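Local coordinates for AvrPib protein (Magnaporthe oryzae, PDB 5Z1V) that is of unknown molecular function but serves as a MAX-family avirulence effector of the rice blast fungus, dependent on a positively charged patch and a stabilised hydrophobic core, at residues A[15-20]-A[59-64]; A[42-47]-A[54-59]; A[29-34]-A[46-51]. All coordinates share one frame; numbering follows the deposited sequence. Where two conformers were deposited one is given.

Contact 1: A[15-20]-A[59-64]; sequences VTILKK and SKYTVE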
# COMPACT_ATOMS: atom_id res chain seq x y z
N VAL A 15 -1.37 4.80 -0.63
CA VAL A 15 -0.36 4.14 0.18
C VAL A 15 1.00 4.43 -0.43
O VAL A 15 1.23 4.11 -1.60
CB VAL A 15 -0.59 2.64 0.26
CG1 VAL A 15 0.50 2.01 1.11
CG2 VAL A 15 -1.99 2.35 0.83
N THR A 16 1.91 4.98 0.36
CA THR A 16 3.26 5.22 -0.11
C THR A 16 4.14 4.04 0.25
O THR A 16 4.12 3.56 1.39
CB THR A 16 3.81 6.52 0.46
OG1 THR A 16 2.99 7.59 -0.01
CG2 THR A 16 5.28 6.76 0.01
N ILE A 17 4.88 3.55 -0.74
CA ILE A 17 5.79 2.42 -0.58
C ILE A 17 7.19 2.99 -0.42
O ILE A 17 7.66 3.75 -1.29
CB ILE A 17 5.71 1.45 -1.77
CG1 ILE A 17 4.28 0.87 -1.85
CG2 ILE A 17 6.68 0.30 -1.56
CD1 ILE A 17 4.15 -0.28 -2.83
N LEU A 18 7.84 2.60 0.68
CA LEU A 18 9.12 3.12 1.13
C LEU A 18 10.17 2.03 1.08
O LEU A 18 9.91 0.88 1.43
CB LEU A 18 9.03 3.62 2.58
CG LEU A 18 7.97 4.66 2.91
CD1 LEU A 18 7.87 4.79 4.40
CD2 LEU A 18 8.35 5.99 2.24
N LYS A 19 11.37 2.42 0.67
CA LYS A 19 12.52 1.54 0.69
C LYS A 19 13.53 2.22 1.60
O LYS A 19 13.99 3.33 1.30
CB LYS A 19 13.06 1.34 -0.72
CG LYS A 19 14.17 0.33 -0.81
CD LYS A 19 14.46 0.04 -2.28
CE LYS A 19 15.10 1.23 -2.95
NZ LYS A 19 16.46 1.45 -2.41
N LYS A 20 13.84 1.60 2.74
CA LYS A 20 14.65 2.24 3.77
C LYS A 20 14.09 3.61 4.15
O LYS A 20 14.83 4.59 4.31
CB LYS A 20 16.10 2.35 3.31
CG LYS A 20 16.81 1.02 3.14
CD LYS A 20 18.32 1.26 3.00
CE LYS A 20 19.13 0.01 3.33
NZ LYS A 20 18.27 -1.12 3.77
N SER A 59 9.90 -8.06 2.99
CA SER A 59 10.80 -7.29 3.84
C SER A 59 11.54 -6.17 3.12
O SER A 59 12.19 -5.37 3.79
CB SER A 59 11.82 -8.22 4.51
OG SER A 59 12.58 -8.93 3.55
N LYS A 60 11.43 -6.06 1.79
CA LYS A 60 12.17 -5.05 1.05
C LYS A 60 11.64 -3.65 1.32
O LYS A 60 12.42 -2.68 1.27
CB LYS A 60 12.08 -5.32 -0.45
CG LYS A 60 13.30 -4.93 -1.25
CD LYS A 60 13.04 -5.09 -2.74
CE LYS A 60 12.28 -6.38 -3.09
NZ LYS A 60 12.74 -7.63 -2.43
N TYR A 61 10.33 -3.52 1.57
CA TYR A 61 9.65 -2.24 1.65
C TYR A 61 8.85 -2.13 2.93
O TYR A 61 8.49 -3.14 3.55
CB TYR A 61 8.70 -2.03 0.46
CG TYR A 61 9.37 -2.20 -0.87
CD1 TYR A 61 10.42 -1.38 -1.24
CD2 TYR A 61 8.94 -3.19 -1.77
CE1 TYR A 61 11.05 -1.54 -2.45
CE2 TYR A 61 9.57 -3.35 -3.00
CZ TYR A 61 10.62 -2.51 -3.33
OH TYR A 61 11.26 -2.64 -4.54
N THR A 62 8.56 -0.90 3.32
CA THR A 62 7.50 -0.59 4.28
C THR A 62 6.48 0.30 3.59
O THR A 62 6.64 0.67 2.42
CB THR A 62 8.06 0.08 5.53
OG1 THR A 62 8.74 1.28 5.15
CG2 THR A 62 9.03 -0.85 6.28
N VAL A 63 5.41 0.62 4.29
CA VAL A 63 4.36 1.46 3.73
C VAL A 63 3.94 2.52 4.74
O VAL A 63 4.01 2.31 5.96
CB VAL A 63 3.13 0.64 3.26
CG1 VAL A 63 3.44 -0.10 1.98
CG2 VAL A 63 2.72 -0.36 4.31
N GLU A 64 3.46 3.64 4.21
CA GLU A 64 2.89 4.70 5.04
C GLU A 64 1.58 5.19 4.43
O GLU A 64 1.39 5.10 3.21
CB GLU A 64 3.88 5.85 5.16
CG GLU A 64 4.15 6.31 6.58
CD GLU A 64 5.56 6.82 6.72
OE1 GLU A 64 6.33 6.25 7.54
OE2 GLU A 64 5.92 7.77 5.98
O HOH W 1 1.06 7.91 2.18
O HOH W 2 11.22 1.36 4.49
O HOH W 3 12.60 -0.95 3.44

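Contact 2: A[42-47]-A[54-59]; sequences KYFTVS and PSISGS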
# COMPACT_ATOMS: atom_id res chain seq x y z
N LYS A 42 8.84 -8.14 -8.18
CA LYS A 42 8.44 -9.02 -7.09
C LYS A 42 6.99 -8.72 -6.72
O LYS A 42 6.54 -7.58 -6.81
CB LYS A 42 9.33 -8.83 -5.85
CG LYS A 42 10.78 -9.19 -6.05
CD LYS A 42 11.00 -10.69 -5.94
CE LYS A 42 12.40 -11.07 -6.42
NZ LYS A 42 12.45 -11.19 -7.91
N TYR A 43 6.26 -9.74 -6.29
CA TYR A 43 4.88 -9.53 -5.89
C TYR A 43 4.77 -9.26 -4.39
O TYR A 43 5.47 -9.87 -3.57
CB TYR A 43 4.02 -10.73 -6.26
CG TYR A 43 3.80 -10.87 -7.75
CD1 TYR A 43 2.80 -10.14 -8.39
CD2 TYR A 43 4.60 -11.69 -8.51
CE1 TYR A 43 2.60 -10.25 -9.76
CE2 TYR A 43 4.40 -11.82 -9.87
CZ TYR A 43 3.41 -11.10 -10.49
OH TYR A 43 3.23 -11.24 -11.85
N PHE A 44 3.86 -8.35 -4.06
CA PHE A 44 3.59 -7.90 -2.70
C PHE A 44 2.10 -7.76 -2.49
O PHE A 44 1.38 -7.32 -3.39
CB PHE A 44 4.25 -6.55 -2.43
CG PHE A 44 5.72 -6.58 -2.54
CD1 PHE A 44 6.34 -6.33 -3.75
CD2 PHE A 44 6.50 -6.88 -1.43
CE1 PHE A 44 7.72 -6.37 -3.85
CE2 PHE A 44 7.88 -6.91 -1.52
CZ PHE A 44 8.49 -6.65 -2.74
N THR A 45 1.62 -8.12 -1.32
CA THR A 45 0.26 -7.81 -0.90
C THR A 45 0.30 -6.53 -0.07
O THR A 45 1.07 -6.45 0.89
CB THR A 45 -0.36 -8.93 -0.07
OG1 THR A 45 -0.28 -10.17 -0.78
CG2 THR A 45 -1.82 -8.63 0.22
N VAL A 46 -0.49 -5.53 -0.45
CA VAL A 46 -0.66 -4.30 0.32
C VAL A 46 -2.07 -4.31 0.91
O VAL A 46 -3.05 -4.43 0.17
CB VAL A 46 -0.44 -3.04 -0.53
CG1 VAL A 46 -0.75 -1.78 0.32
CG2 VAL A 46 0.98 -3.01 -1.08
N SER A 47 -2.17 -4.16 2.22
CA SER A 47 -3.46 -4.18 2.90
C SER A 47 -3.68 -2.84 3.59
O SER A 47 -2.74 -2.25 4.11
CB SER A 47 -3.50 -5.30 3.95
OG SER A 47 -3.16 -6.55 3.38
N PRO A 54 -1.82 1.16 6.46
CA PRO A 54 -1.41 0.13 5.52
C PRO A 54 -0.36 -0.82 6.10
O PRO A 54 0.34 -0.51 7.07
CB PRO A 54 -0.82 0.95 4.37
CG PRO A 54 -0.17 2.10 5.09
CD PRO A 54 -1.11 2.43 6.24
N SER A 55 -0.27 -1.98 5.46
CA SER A 55 0.78 -2.96 5.70
C SER A 55 1.17 -3.57 4.37
O SER A 55 0.44 -3.49 3.37
CB SER A 55 0.32 -4.03 6.70
OG SER A 55 -0.89 -4.62 6.26
N ILE A 56 2.36 -4.17 4.32
CA ILE A 56 2.83 -4.80 3.10
C ILE A 56 3.52 -6.09 3.49
O ILE A 56 4.12 -6.20 4.57
CB ILE A 56 3.74 -3.85 2.27
CG1 ILE A 56 4.06 -4.43 0.89
CG2 ILE A 56 5.02 -3.48 3.02
CD1 ILE A 56 4.77 -3.40 -0.06
N SER A 57 3.37 -7.10 2.64
CA SER A 57 4.12 -8.33 2.76
C SER A 57 5.60 -8.10 2.43
O SER A 57 6.01 -7.04 1.96
CB SER A 57 3.53 -9.39 1.84
OG SER A 57 3.62 -8.97 0.48
N GLY A 58 6.41 -9.13 2.66
CA GLY A 58 7.82 -9.07 2.34
C GLY A 58 8.62 -8.23 3.32
O GLY A 58 8.13 -7.75 4.34
N SER A 59 9.90 -8.06 2.99
CA SER A 59 10.80 -7.29 3.84
C SER A 59 11.54 -6.17 3.12
O SER A 59 12.19 -5.37 3.79
CB SER A 59 11.82 -8.22 4.51
OG SER A 59 12.58 -8.93 3.55
O HOH W 4 5.84 -10.02 -0.58

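Contact 3: A[29-34]-A[46-51]; sequences VPKGES and VSVSDD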
# COMPACT_ATOMS: atom_id res chain seq x y z
N VAL A 29 -5.43 1.45 -2.42
CA VAL A 29 -6.11 0.25 -1.91
C VAL A 29 -7.32 0.73 -1.10
O VAL A 29 -7.20 1.71 -0.35
CB VAL A 29 -5.17 -0.62 -1.06
CG1 VAL A 29 -5.89 -1.84 -0.45
CG2 VAL A 29 -3.99 -1.11 -1.87
N PRO A 30 -8.49 0.10 -1.21
CA PRO A 30 -9.61 0.50 -0.37
C PRO A 30 -9.41 0.09 1.08
O PRO A 30 -8.80 -0.94 1.38
CB PRO A 30 -10.81 -0.23 -0.98
CG PRO A 30 -10.22 -1.38 -1.71
CD PRO A 30 -8.87 -0.94 -2.19
N LYS A 31 -9.93 0.93 1.98
CA LYS A 31 -9.93 0.60 3.40
C LYS A 31 -10.54 -0.77 3.63
O LYS A 31 -11.59 -1.11 3.08
CB LYS A 31 -10.71 1.64 4.20
CG LYS A 31 -9.97 2.93 4.44
CD LYS A 31 -10.78 3.82 5.36
CE LYS A 31 -10.06 5.13 5.66
NZ LYS A 31 -10.91 6.04 6.48
N GLY A 32 -9.89 -1.55 4.49
CA GLY A 32 -10.39 -2.86 4.84
C GLY A 32 -10.11 -3.94 3.83
O GLY A 32 -10.69 -5.02 3.93
N GLU A 33 -9.21 -3.70 2.88
CA GLU A 33 -9.00 -4.66 1.81
C GLU A 33 -7.51 -4.82 1.54
O GLU A 33 -6.69 -4.07 2.07
CB GLU A 33 -9.72 -4.25 0.52
CG GLU A 33 -11.25 -4.42 0.58
CD GLU A 33 -11.92 -4.09 -0.73
OE1 GLU A 33 -11.34 -4.38 -1.78
OE2 GLU A 33 -13.04 -3.53 -0.71
N SER A 34 -7.19 -5.82 0.71
CA SER A 34 -5.82 -6.14 0.30
C SER A 34 -5.77 -6.26 -1.21
O SER A 34 -6.71 -6.74 -1.84
CB SER A 34 -5.33 -7.46 0.92
OG SER A 34 -5.42 -7.44 2.33
N VAL A 46 -0.49 -5.53 -0.45
CA VAL A 46 -0.66 -4.30 0.32
C VAL A 46 -2.07 -4.31 0.91
O VAL A 46 -3.05 -4.43 0.17
CB VAL A 46 -0.44 -3.04 -0.53
CG1 VAL A 46 -0.75 -1.78 0.32
CG2 VAL A 46 0.98 -3.01 -1.08
N SER A 47 -2.17 -4.16 2.22
CA SER A 47 -3.46 -4.18 2.90
C SER A 47 -3.68 -2.84 3.59
O SER A 47 -2.74 -2.25 4.11
CB SER A 47 -3.50 -5.30 3.95
OG SER A 47 -3.16 -6.55 3.38
N VAL A 48 -4.91 -2.35 3.57
CA VAL A 48 -5.29 -1.16 4.34
C VAL A 48 -6.35 -1.59 5.35
O VAL A 48 -7.37 -2.19 4.97
CB VAL A 48 -5.82 -0.03 3.45
CG1 VAL A 48 -6.16 1.18 4.31
CG2 VAL A 48 -4.76 0.35 2.39
N SER A 49 -6.07 -1.32 6.63
CA SER A 49 -7.00 -1.67 7.69
C SER A 49 -8.18 -0.71 7.72
O SER A 49 -8.18 0.33 7.06
CB SER A 49 -6.28 -1.67 9.04
OG SER A 49 -5.20 -2.58 9.05
N ASP A 50 -9.19 -1.05 8.53
CA ASP A 50 -10.34 -0.18 8.74
C ASP A 50 -9.92 1.25 9.06
O ASP A 50 -10.56 2.21 8.62
CB ASP A 50 -11.21 -0.71 9.89
CG ASP A 50 -12.08 -1.90 9.51
OD1 ASP A 50 -12.94 -2.27 10.34
OD2 ASP A 50 -11.90 -2.45 8.40
N ASP A 51 -8.86 1.41 9.85
CA ASP A 51 -8.45 2.73 10.30
C ASP A 51 -7.54 3.43 9.30
O ASP A 51 -7.00 4.48 9.62
CB ASP A 51 -7.79 2.65 11.69
CG ASP A 51 -6.45 1.89 11.70
OD1 ASP A 51 -5.93 1.56 10.61
OD2 ASP A 51 -5.90 1.66 12.80
O HOH W 5 -10.81 4.96 8.73

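Contact 1: A[15-20]-A[59-64]
Y61 lays the base of its side chain against I17, with I17 CG2 3.7 Å from Y61 CB and approaching the ring obliquely. Y61 CG stands anti to the carbonyl carbon (chi1 -54°), beside its backbone N. L18 O and K19 CB lie at the ring edge, in its plane. K60 CB covers one ring face, 3.9 Å above the centre, and F44 meets the ring with the two planes inclined at about 60°.

Strands 13-19 and 62-63 pair antiparallel here. I17 and V63 form a non-hydrogen-bonded pair, L18 and T62 a hydrogen-bonded one in which L18 N reaches T62 O at 2.9 Å in a nearly straight bond (175°). T16 and E64 exchange a second pair of backbone bonds, and the V63 CA-H group adds a contact to T16 O (CA to O 3.2 Å).

On the side shared by I17 and V63, V15 CG1 touches V63 CG1 at 3.7 Å, and P54 packs on both valines. The other side is more polar: L18 CB sits 3.5 Å from T62 OG1, and L18 CD1 lies near the E64 carboxylate. A water 2.6 Å from T62 OG1 also gives a weak bond to L18 O, while another joins T16 OG1 to E64 O.

The chemistry is therefore two-faced. Valine, isoleucine and tyrosine carbons close one side of this sheet against the rest of the small beta sandwich; on the other, the buried L18 side chain lies beside the exposed T62 and E64, whose hydroxyl and carboxylate, with water, form the more open rim at the chain's C-terminal end.

Contact 2: A[42-47]-A[54-59]
F44 opens the contact between the two arms of a beta hairpin, strand 42-48 and strand 54-56, which belongs to one of the two antiparallel sheets of the MAX effector fold. The strand segments run at 166° to each other, with a closest axis approach of 4.6 Å.

F44 CB packs 3.9 Å from I56 CG1, while I56 CD1 approaches the ring obliquely. S57 O lies in the ring plane at its edge, 3.4 Å from F44 CD2, and G58 CA follows near the same plane as the chain turns away. The buried ring is also packed by I39 of strand 33-39.

At T45 the backbone ladder changes character. T45 O accepts S57 N in the usual way, but T45 N donates to the side-chain S57 OG at 2.8 Å (159°). S57 OG stands between its own backbone N and carbonyl carbon (chi1 62°), which turns it back toward strand 42-48, so a hydroxyl takes the place of a main-chain carbonyl just where the regular pairing stops. A water bonded to S57 OG also donates to Y43 O, carrying the link back to the carbonyl of Y43. T45 OG1 itself is bonded to E36 on the other neighbouring strand.

V46 and I56 form a non-hydrogen-bonded pair; the V46 backbone bonds instead to R35 of strand 33-39. V46 CG2 touches I56 CG1 at 3.9 Å, the two side chains crossing on the face that meets V15 and V63 of the other sheet.

S47 restores the regular pattern with S55, and S47 CB lies 3.6 Å from S55 OG. The carbonyl of S47 has two partners: S47 O accepts S55 N at 2.8 Å, and the CA-H group of P54 approaches it with P54 CA at 3.1 Å from S47 O.

Contact 3: A[29-34]-A[46-51]
The peptide N-H of V48 meets the carbonyl of E33: V48 N donates to E33 O at 2.9 Å (N-H...O 165°). V48 O in turn receives two weak, bent bonds, from G32 N and from E33 N. The carboxylate of D50 brings OD2 to 3.9 Å from G32 CA.

V48 also carries the apolar part. Its CG2, anti to the carbonyl carbon, rests 3.6 Å from V29 CB as the two side chains slide past each other in opposite directions, and V29 CG2 meets V46 CG1 at 4.0 Å. V15, on the strand next to that of V29, adds to this cluster, which therefore spans both sheets.

Towards the surface the contacts become polar. S34 OG and S47 OG are hydrogen-bonded at 2.6 Å, across a non-hydrogen-bonded backbone pair whose CA atoms are 4.0 Å apart. K31 extends its chain past V48 CG1 so that K31 CD lies 3.6 Å from D50 O, and a short, doubtful water link may join K31 NZ to that same carbonyl. E33 instead pairs its carboxylate with R35.

Residues P30 to E33 form a type II beta turn with G32, at positive phi (80°), in the third position, where this turn commonly has glycine. It connects strand 22-29 of one sheet to strand 33-39 of the other, the passage between sheets of a MAX-type beta sandwich.

Contacts 2 and 3 use the two sides of strand 42-48: contact 2 pairs it with 54-56, contact 3 with the start of 33-39, and they share V46 and S47. Contact 1 belongs to the other sheet and encloses both along the chain. All three are partly buried, and their apolar sides converge: V15 of contact 1 touches V46 and V48 of contact 3, while Y61 CE2 comes within 3.5 Å of F44 CZ in contact 2. Regular backbone bonds dominate contact 1; contact 2 has three such bonds and one to a serine hydroxyl; contact 3, at a turn, keeps one sound backbone bond beside two weak ones and adds a serine pair.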